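Local coordinates for DUF5037 domain-containing protein (Ruminococcus gnavus, PDB 4GL6) that is of unknown function but belongs to the DUF5037 family and folds into two beta sheets flanked by helices, at residues D156-R168 against D225-K238. Sequence-based numbering, arbitrary orientation.
Sequences DEEEYQMYEEVYR and DKFDDNLEIFKAAK
Y160 lays its ring under the first turn of helix 231-238, with L231 CA over its face in a CH-pi contact, 4.0 Å from the centroid. With CG anti to the backbone N (chi1 -177°), the ring stands off its helix toward the segment 225-238, and its OH donates to D229 O at 2.7 Å, the acceptor lying at the ring edge. F227 turns an edge toward the face of Y160 in an offset edge-to-face pair, planes at 71°, while its CE1 packs on Y167 CG. F234 packs obliquely along the CB and CD1 side of Y160, its CB 3.6 Å from Y160 CD1, and enters the hole formed by D156, E159, Y160 and Y163. An alanine in place of Y160 would probably leave D229 O without this donor and open a gap between F227 and L231, beside F234. Beyond the aromatic cluster, K238 bridges two carboxylates, its NZ 2.8 Å from D156 OD1 and 2.7 Å from E159 OE1. The other oxygen of E159 accepts from the hydroxyls of Y163 and Y181, which should fix the rotation of the carboxylate. K235, bent near its end, runs past D156 to put NZ 2.8 Å from E157 OE2. N230 caps the second helix, OD1 accepting from I233 N. The axes of helix segments 156-168 and 231-238, taken N to C, lie 116° apart, so the helices meet steeply. Helix 75-95 touches Y163 and Y167, strand 175-182 meets Y163, Y167 and F234, and strand 215-220 meets F227 and F234, so both helices pack on two adjacent strands of the mixed sheet.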
ATOM      1  N   ASP A 156      22.916  -7.356   9.054  1.00 63.03           N
ATOM      2  CA  ASP A 156      22.286  -7.534   7.734  1.00 59.31           C
ATOM      3  C   ASP A 156      21.640  -8.929   7.581  1.00 61.24           C
ATOM      4  O   ASP A 156      20.542  -9.036   7.058  1.00 59.91           O
ATOM      5  CB  ASP A 156      23.303  -7.337   6.602  1.00 62.06           C
ATOM      6  CG  ASP A 156      23.771  -5.880   6.432  1.00 63.80           C
ATOM      7  OD1 ASP A 156      23.128  -4.925   6.918  1.00 62.22           O
ATOM      8  OD2 ASP A 156      24.809  -5.700   5.768  1.00 66.21           O
ATOM      9  N   GLU A 157      22.313  -9.964   8.092  1.00 65.85           N
ATOM     10  CA  GLU A 157      21.848 -11.358   8.029  1.00 70.70           C
ATOM     11  C   GLU A 157      20.537 -11.475   8.808  1.00 65.16           C
ATOM     12  O   GLU A 157      19.559 -11.993   8.288  1.00 57.60           O
ATOM     13  CB  GLU A 157      22.897 -12.353   8.600  1.00 85.73           C
ATOM     14  CG  GLU A 157      24.186 -12.580   7.791  1.00 97.40           C
ATOM     15  CD  GLU A 157      25.132 -11.373   7.679  1.00106.18           C
ATOM     16  OE1 GLU A 157      25.062 -10.433   8.512  1.00105.20           O
ATOM     17  OE2 GLU A 157      25.952 -11.352   6.733  1.00106.86           O
ATOM     18  N   GLU A 158      20.541 -10.968  10.047  1.00 68.09           N
ATOM     19  CA  GLU A 158      19.358 -10.960  10.933  1.00 66.51           C
ATOM     20  C   GLU A 158      18.186 -10.200  10.309  1.00 61.99           C
ATOM     21  O   GLU A 158      17.041 -10.635  10.406  1.00 66.65           O
ATOM     22  CB  GLU A 158      19.693 -10.346  12.312  1.00 70.31           C
ATOM     23  CG  GLU A 158      20.608 -11.186  13.204  1.00 73.91           C
ATOM     24  CD  GLU A 158      21.175 -10.446  14.421  1.00 77.20           C
ATOM     25  OE1 GLU A 158      21.425  -9.219  14.373  1.00 74.08           O
ATOM     26  OE2 GLU A 158      21.418 -11.115  15.442  1.00 82.73           O
ATOM     27  N   GLU A 159      18.482  -9.077   9.661  1.00 56.84           N
ATOM     28  CA  GLU A 159      17.454  -8.248   9.036  1.00 54.52           C
ATOM     29  C   GLU A 159      16.801  -8.986   7.867  1.00 53.85           C
ATOM     30  O   GLU A 159      15.573  -9.060   7.785  1.00 54.61           O
ATOM     31  CB  GLU A 159      18.061  -6.909   8.583  1.00 54.27           C
ATOM     32  CG  GLU A 159      17.051  -5.882   8.089  1.00 53.78           C
ATOM     33  CD  GLU A 159      17.642  -4.509   7.720  1.00 54.54           C
ATOM     34  OE1 GLU A 159      18.834  -4.222   8.022  1.00 55.83           O
ATOM     35  OE2 GLU A 159      16.872  -3.700   7.141  1.00 45.54           O
ATOM     36  N   TYR A 160      17.642  -9.516   6.975  1.00 53.13           N
ATOM     37  CA  TYR A 160      17.214 -10.268   5.787  1.00 51.43           C
ATOM     38  C   TYR A 160      16.411 -11.508   6.176  1.00 55.43           C
ATOM     39  O   TYR A 160      15.351 -11.759   5.602  1.00 55.68           O
ATOM     40  CB  TYR A 160      18.439 -10.655   4.954  1.00 50.92           C
ATOM     41  CG  TYR A 160      18.162 -11.386   3.660  1.00 51.99           C
ATOM     42  CD1 TYR A 160      17.990 -10.682   2.453  1.00 49.32           C
ATOM     43  CD2 TYR A 160      18.110 -12.789   3.620  1.00 52.28           C
ATOM     44  CE1 TYR A 160      17.746 -11.356   1.260  1.00 47.81           C
ATOM     45  CE2 TYR A 160      17.871 -13.474   2.433  1.00 51.60           C
ATOM     46  CZ  TYR A 160      17.684 -12.763   1.255  1.00 50.40           C
ATOM     47  OH  TYR A 160      17.438 -13.467   0.097  1.00 48.84           O
ATOM     48  N   GLN A 161      16.914 -12.264   7.159  1.00 59.63           N
ATOM     49  CA  GLN A 161      16.218 -13.465   7.667  1.00 61.62           C
ATOM     50  C   GLN A 161      14.793 -13.159   8.139  1.00 56.27           C
ATOM     51  O   GLN A 161      13.882 -13.922   7.856  1.00 60.08           O
ATOM     52  CB  GLN A 161      17.019 -14.178   8.776  1.00 68.36           C
ATOM     53  CG  GLN A 161      18.210 -14.999   8.280  1.00 74.42           C
ATOM     54  CD  GLN A 161      19.050 -15.544   9.416  1.00 81.47           C
ATOM     55  OE1 GLN A 161      18.515 -15.936  10.451  1.00 84.13           O
ATOM     56  NE2 GLN A 161      20.373 -15.581   9.225  1.00 86.23           N
HETATM   57  N   MSE A 162      14.613 -12.041   8.832  1.00 55.04           N
HETATM   58  CA  MSE A 162      13.283 -11.607   9.291  1.00 55.98           C
HETATM   59  C   MSE A 162      12.337 -11.326   8.122  1.00 53.19           C
HETATM   60  O   MSE A 162      11.159 -11.688   8.190  1.00 54.47           O
HETATM   61  CB  MSE A 162      13.354 -10.355  10.196  1.00 55.88           C
HETATM   62  CG  MSE A 162      13.861 -10.606  11.607  1.00 55.75           C
HETATM   63 SE   MSE A 162      13.758  -9.013  12.734  0.75 51.31          SE
HETATM   64  CE  MSE A 162      14.764  -7.773  11.610  1.00 49.60           C
ATOM     65  N   TYR A 163      12.845 -10.683   7.072  1.00 49.10           N
ATOM     66  CA  TYR A 163      12.011 -10.376   5.907  1.00 51.23           C
ATOM     67  C   TYR A 163      11.631 -11.668   5.193  1.00 53.69           C
ATOM     68  O   TYR A 163      10.449 -11.887   4.907  1.00 53.83           O
ATOM     69  CB  TYR A 163      12.672  -9.354   4.957  1.00 50.54           C
ATOM     70  CG  TYR A 163      13.116  -8.041   5.599  1.00 50.87           C
ATOM     71  CD1 TYR A 163      12.490  -7.535   6.753  1.00 55.57           C
ATOM     72  CD2 TYR A 163      14.115  -7.258   5.007  1.00 48.12           C
ATOM     73  CE1 TYR A 163      12.899  -6.337   7.319  1.00 61.75           C
ATOM     74  CE2 TYR A 163      14.504  -6.047   5.558  1.00 50.69           C
ATOM     75  CZ  TYR A 163      13.898  -5.592   6.720  1.00 57.38           C
ATOM     76  OH  TYR A 163      14.270  -4.398   7.300  1.00 62.16           O
ATOM     77  N   GLU A 164      12.625 -12.534   4.965  1.00 56.84           N
ATOM     78  CA  GLU A 164      12.423 -13.884   4.382  1.00 58.08           C
ATOM     79  C   GLU A 164      11.292 -14.636   5.138  1.00 58.66           C
ATOM     80  O   GLU A 164      10.385 -15.188   4.513  1.00 61.22           O
ATOM     81  CB  GLU A 164      13.759 -14.653   4.412  1.00 63.12           C
ATOM     82  CG  GLU A 164      13.905 -15.893   3.536  1.00 73.42           C
ATOM     83  CD  GLU A 164      15.378 -16.361   3.458  1.00 79.27           C
ATOM     84  OE1 GLU A 164      15.969 -16.432   2.349  1.00 75.80           O
ATOM     85  OE2 GLU A 164      15.987 -16.569   4.522  1.00 81.64           O
ATOM     86  N   GLU A 165      11.320 -14.583   6.475  1.00 59.01           N
ATOM     87  CA  GLU A 165      10.284 -15.209   7.316  1.00 63.06           C
ATOM     88  C   GLU A 165       8.891 -14.603   7.113  1.00 59.58           C
ATOM     89  O   GLU A 165       7.905 -15.352   7.050  1.00 60.89           O
ATOM     90  CB  GLU A 165      10.684 -15.218   8.813  1.00 70.11           C
ATOM     91  CG  GLU A 165       9.529 -15.614   9.763  1.00 75.57           C
ATOM     92  CD  GLU A 165       9.910 -16.181  11.123  1.00 83.58           C
ATOM     93  OE1 GLU A 165      11.112 -16.317  11.445  1.00 84.50           O
ATOM     94  OE2 GLU A 165       8.959 -16.519  11.869  1.00 81.88           O
ATOM     95  N   VAL A 166       8.800 -13.275   7.055  1.00 55.51           N
ATOM     96  CA  VAL A 166       7.494 -12.614   6.829  1.00 55.06           C
ATOM     97  C   VAL A 166       6.917 -13.049   5.467  1.00 55.86           C
ATOM     98  O   VAL A 166       5.787 -13.552   5.385  1.00 61.70           O
ATOM     99  CB  VAL A 166       7.610 -11.081   6.902  1.00 50.99           C
ATOM    100  CG1 VAL A 166       6.316 -10.403   6.483  1.00 48.04           C
ATOM    101  CG2 VAL A 166       7.996 -10.657   8.310  1.00 51.60           C
ATOM    102  N   TYR A 167       7.724 -12.918   4.423  1.00 51.61           N
ATOM    103  CA  TYR A 167       7.296 -13.290   3.064  1.00 52.06           C
ATOM    104  C   TYR A 167       7.018 -14.786   2.849  1.00 52.27           C
ATOM    105  O   TYR A 167       6.075 -15.139   2.150  1.00 54.58           O
ATOM    106  CB  TYR A 167       8.238 -12.666   2.005  1.00 51.58           C
ATOM    107  CG  TYR A 167       7.880 -11.217   1.696  1.00 46.63           C
ATOM    108  CD1 TYR A 167       8.062 -10.207   2.646  1.00 46.97           C
ATOM    109  CD2 TYR A 167       7.329 -10.851   0.460  1.00 49.68           C
ATOM    110  CE1 TYR A 167       7.728  -8.878   2.370  1.00 48.52           C
ATOM    111  CE2 TYR A 167       6.998  -9.517   0.179  1.00 48.16           C
ATOM    112  CZ  TYR A 167       7.189  -8.541   1.138  1.00 45.98           C
ATOM    113  OH  TYR A 167       6.851  -7.241   0.853  1.00 45.97           O
ATOM    114  N   ARG A 168       7.784 -15.658   3.483  1.00 56.68           N
ATOM    115  CA  ARG A 168       7.544 -17.105   3.364  1.00 62.90           C
ATOM    116  C   ARG A 168       6.398 -17.622   4.258  1.00 64.52           C
ATOM    117  O   ARG A 168       5.477 -18.280   3.781  1.00 66.28           O
ATOM    118  CB  ARG A 168       8.817 -17.872   3.705  1.00 67.05           C
ATOM    119  CG  ARG A 168       8.712 -19.390   3.550  1.00 71.13           C
ATOM    120  CD  ARG A 168       9.942 -20.107   4.069  1.00 74.78           C
ATOM    121  NE  ARG A 168      10.206 -19.849   5.499  1.00 75.63           N
ATOM    122  CZ  ARG A 168      11.249 -19.186   6.026  1.00 77.09           C
ATOM    123  NH1 ARG A 168      12.251 -18.688   5.280  1.00 76.87           N
ATOM    124  NH2 ARG A 168      11.312 -19.043   7.351  1.00 78.85           N
ATOM    125  N   ASP A 225      10.155 -20.547  -1.534  1.00 63.42           N
ATOM    126  CA  ASP A 225      10.355 -20.216  -0.120  1.00 68.94           C
ATOM    127  C   ASP A 225      11.425 -19.156   0.121  1.00 65.63           C
ATOM    128  O   ASP A 225      11.622 -18.747   1.261  1.00 68.83           O
ATOM    129  CB  ASP A 225      10.646 -21.506   0.677  1.00 74.38           C
ATOM    130  CG  ASP A 225       9.433 -22.450   0.733  1.00 83.02           C
ATOM    131  OD1 ASP A 225       8.274 -22.016   0.511  1.00 84.38           O
ATOM    132  OD2 ASP A 225       9.633 -23.644   1.017  1.00 97.15           O
ATOM    133  N   LYS A 226      12.059 -18.684  -0.951  1.00 68.19           N
ATOM    134  CA  LYS A 226      13.146 -17.698  -0.907  1.00 68.03           C
ATOM    135  C   LYS A 226      12.878 -16.560  -1.873  1.00 63.47           C
ATOM    136  O   LYS A 226      12.078 -16.714  -2.795  1.00 64.16           O
ATOM    137  CB  LYS A 226      14.468 -18.369  -1.297  1.00 71.47           C
ATOM    138  CG  LYS A 226      14.802 -19.584  -0.419  1.00 79.88           C
ATOM    139  CD  LYS A 226      16.288 -19.696  -0.120  1.00 86.55           C
ATOM    140  CE  LYS A 226      16.573 -20.819   0.863  1.00 87.87           C
ATOM    141  NZ  LYS A 226      17.998 -20.794   1.286  1.00 93.93           N
ATOM    142  N   PHE A 227      13.543 -15.424  -1.643  1.00 58.45           N
ATOM    143  CA  PHE A 227      13.469 -14.271  -2.537  1.00 54.64           C
ATOM    144  C   PHE A 227      14.318 -14.560  -3.755  1.00 58.73           C
ATOM    145  O   PHE A 227      15.230 -15.393  -3.694  1.00 68.37           O
ATOM    146  CB  PHE A 227      14.059 -13.003  -1.906  1.00 53.73           C
ATOM    147  CG  PHE A 227      13.280 -12.472  -0.743  1.00 56.71           C
ATOM    148  CD1 PHE A 227      11.965 -12.021  -0.917  1.00 55.20           C
ATOM    149  CD2 PHE A 227      13.869 -12.345   0.518  1.00 57.72           C
ATOM    150  CE1 PHE A 227      11.236 -11.509   0.148  1.00 52.21           C
ATOM    151  CE2 PHE A 227      13.142 -11.828   1.588  1.00 53.93           C
ATOM    152  CZ  PHE A 227      11.828 -11.406   1.403  1.00 51.23           C
ATOM    153  N   ASP A 228      14.064 -13.843  -4.846  1.00 56.29           N
ATOM    154  CA  ASP A 228      14.884 -14.001  -6.057  1.00 55.89           C
ATOM    155  C   ASP A 228      16.313 -13.480  -5.863  1.00 54.42           C
ATOM    156  O   ASP A 228      17.234 -13.943  -6.538  1.00 51.71           O
ATOM    157  CB  ASP A 228      14.237 -13.343  -7.298  1.00 55.33           C
ATOM    158  CG  ASP A 228      13.189 -14.226  -7.982  1.00 59.95           C
ATOM    159  OD1 ASP A 228      12.716 -15.246  -7.418  1.00 78.14           O
ATOM    160  OD2 ASP A 228      12.839 -13.901  -9.127  1.00 65.67           O
ATOM    161  N   ASP A 229      16.481 -12.546  -4.931  1.00 57.73           N
ATOM    162  CA  ASP A 229      17.762 -11.905  -4.660  1.00 59.34           C
ATOM    163  C   ASP A 229      18.265 -12.340  -3.265  1.00 55.30           C
ATOM    164  O   ASP A 229      17.600 -12.120  -2.246  1.00 50.11           O
ATOM    165  CB  ASP A 229      17.577 -10.393  -4.827  1.00 57.02           C
ATOM    166  CG  ASP A 229      17.112 -10.019  -6.251  1.00 60.54           C
ATOM    167  OD1 ASP A 229      17.857 -10.268  -7.231  1.00 66.83           O
ATOM    168  OD2 ASP A 229      15.989  -9.489  -6.389  1.00 56.49           O
ATOM    169  N   ASN A 230      19.422 -12.994  -3.258  1.00 55.57           N
ATOM    170  CA  ASN A 230      20.042 -13.514  -2.043  1.00 55.91           C
ATOM    171  C   ASN A 230      20.623 -12.433  -1.099  1.00 59.00           C
ATOM    172  O   ASN A 230      20.704 -11.248  -1.451  1.00 57.33           O
ATOM    173  CB  ASN A 230      21.121 -14.566  -2.400  1.00 56.68           C
ATOM    174  CG  ASN A 230      22.288 -14.001  -3.217  1.00 58.40           C
ATOM    175  OD1 ASN A 230      22.556 -12.803  -3.232  1.00 61.48           O
ATOM    176  ND2 ASN A 230      22.973 -14.877  -3.912  1.00 58.19           N
ATOM    177  N   LEU A 231      21.044 -12.881   0.088  1.00 59.92           N
ATOM    178  CA  LEU A 231      21.672 -12.036   1.115  1.00 56.80           C
ATOM    179  C   LEU A 231      22.780 -11.130   0.595  1.00 55.37           C
ATOM    180  O   LEU A 231      22.873  -9.999   1.017  1.00 54.20           O
ATOM    181  CB  LEU A 231      22.261 -12.913   2.230  1.00 55.96           C
ATOM    182  CG  LEU A 231      23.048 -12.228   3.354  1.00 56.73           C
ATOM    183  CD1 LEU A 231      22.123 -11.304   4.132  1.00 55.56           C
ATOM    184  CD2 LEU A 231      23.770 -13.240   4.234  1.00 57.19           C
ATOM    185  N   GLU A 232      23.615 -11.640  -0.304  1.00 58.35           N
ATOM    186  CA  GLU A 232      24.766 -10.879  -0.835  1.00 64.90           C
ATOM    187  C   GLU A 232      24.294  -9.677  -1.646  1.00 57.76           C
ATOM    188  O   GLU A 232      24.820  -8.586  -1.486  1.00 63.16           O
ATOM    189  CB  GLU A 232      25.689 -11.794  -1.649  1.00 75.83           C
ATOM    190  CG  GLU A 232      26.277 -12.946  -0.816  1.00 88.98           C
ATOM    191  CD  GLU A 232      26.274 -14.270  -1.589  1.00104.72           C
ATOM    192  OE1 GLU A 232      26.989 -14.410  -2.613  1.00105.87           O
ATOM    193  OE2 GLU A 232      25.530 -15.184  -1.172  1.00100.87           O
ATOM    194  N   ILE A 233      23.269  -9.886  -2.470  1.00 53.86           N
ATOM    195  CA  ILE A 233      22.635  -8.822  -3.266  1.00 54.28           C
ATOM    196  C   ILE A 233      21.977  -7.765  -2.357  1.00 53.14           C
ATOM    197  O   ILE A 233      21.970  -6.575  -2.682  1.00 57.61           O
ATOM    198  CB  ILE A 233      21.620  -9.426  -4.288  1.00 54.92           C
ATOM    199  CG1 ILE A 233      22.368 -10.243  -5.365  1.00 56.26           C
ATOM    200  CG2 ILE A 233      20.783  -8.345  -4.961  1.00 47.82           C
ATOM    201  CD1 ILE A 233      21.496 -11.212  -6.139  1.00 63.96           C
ATOM    202  N   PHE A 234      21.412  -8.219  -1.239  1.00 55.05           N
ATOM    203  CA  PHE A 234      20.794  -7.346  -0.232  1.00 52.49           C
ATOM    204  C   PHE A 234      21.838  -6.448   0.418  1.00 53.01           C
ATOM    205  O   PHE A 234      21.635  -5.229   0.482  1.00 55.96           O
ATOM    206  CB  PHE A 234      20.040  -8.174   0.815  1.00 53.14           C
ATOM    207  CG  PHE A 234      19.573  -7.389   1.997  1.00 57.13           C
ATOM    208  CD1 PHE A 234      18.520  -6.490   1.880  1.00 61.10           C
ATOM    209  CD2 PHE A 234      20.153  -7.576   3.247  1.00 64.45           C
ATOM    210  CE1 PHE A 234      18.072  -5.758   2.975  1.00 60.66           C
ATOM    211  CE2 PHE A 234      19.710  -6.854   4.348  1.00 68.41           C
ATOM    212  CZ  PHE A 234      18.669  -5.943   4.209  1.00 63.76           C
ATOM    213  N   LYS A 235      22.948  -7.042   0.867  1.00 53.22           N
ATOM    214  CA  LYS A 235      24.045  -6.276   1.479  1.00 56.52           C
ATOM    215  C   LYS A 235      24.608  -5.209   0.522  1.00 53.24           C
ATOM    216  O   LYS A 235      24.771  -4.059   0.923  1.00 52.34           O
ATOM    217  CB  LYS A 235      25.159  -7.189   2.031  1.00 59.47           C
ATOM    218  CG  LYS A 235      24.726  -7.961   3.268  1.00 64.52           C
ATOM    219  CD  LYS A 235      25.859  -8.536   4.113  1.00 70.56           C
ATOM    220  CE  LYS A 235      26.451  -9.801   3.526  1.00 74.71           C
ATOM    221  NZ  LYS A 235      27.368 -10.461   4.498  1.00 78.58           N
ATOM    222  N   ALA A 236      24.837  -5.593  -0.734  1.00 52.73           N
ATOM    223  CA  ALA A 236      25.333  -4.679  -1.766  1.00 58.19           C
ATOM    224  C   ALA A 236      24.328  -3.540  -2.028  1.00 58.86           C
ATOM    225  O   ALA A 236      24.730  -2.376  -2.077  1.00 53.03           O
ATOM    226  CB  ALA A 236      25.666  -5.425  -3.056  1.00 56.78           C
ATOM    227  N   ALA A 237      23.041  -3.882  -2.150  1.00 56.29           N
ATOM    228  CA  ALA A 237      21.967  -2.893  -2.383  1.00 55.25           C
ATOM    229  C   ALA A 237      21.840  -1.875  -1.244  1.00 61.25           C
ATOM    230  O   ALA A 237      21.679  -0.673  -1.494  1.00 64.68           O
ATOM    231  CB  ALA A 237      20.638  -3.591  -2.589  1.00 55.72           C
ATOM    232  N   LYS A 238      21.949  -2.376  -0.012  1.00 62.89           N
ATOM    233  CA  LYS A 238      21.872  -1.577   1.222  1.00 57.71           C
ATOM    234  C   LYS A 238      23.024  -0.542   1.323  1.00 59.30           C
ATOM    235  O   LYS A 238      22.802   0.525   1.883  1.00 65.98           O
ATOM    236  CB  LYS A 238      21.795  -2.524   2.447  1.00 58.51           C
ATOM    237  CG  LYS A 238      21.367  -1.885   3.752  1.00 55.93           C
ATOM    238  CD  LYS A 238      21.270  -2.890   4.911  1.00 54.05           C
ATOM    239  CE  LYS A 238      21.124  -2.158   6.259  1.00 54.65           C
ATOM    240  NZ  LYS A 238      21.199  -2.945   7.521  1.00 53.63           N
TER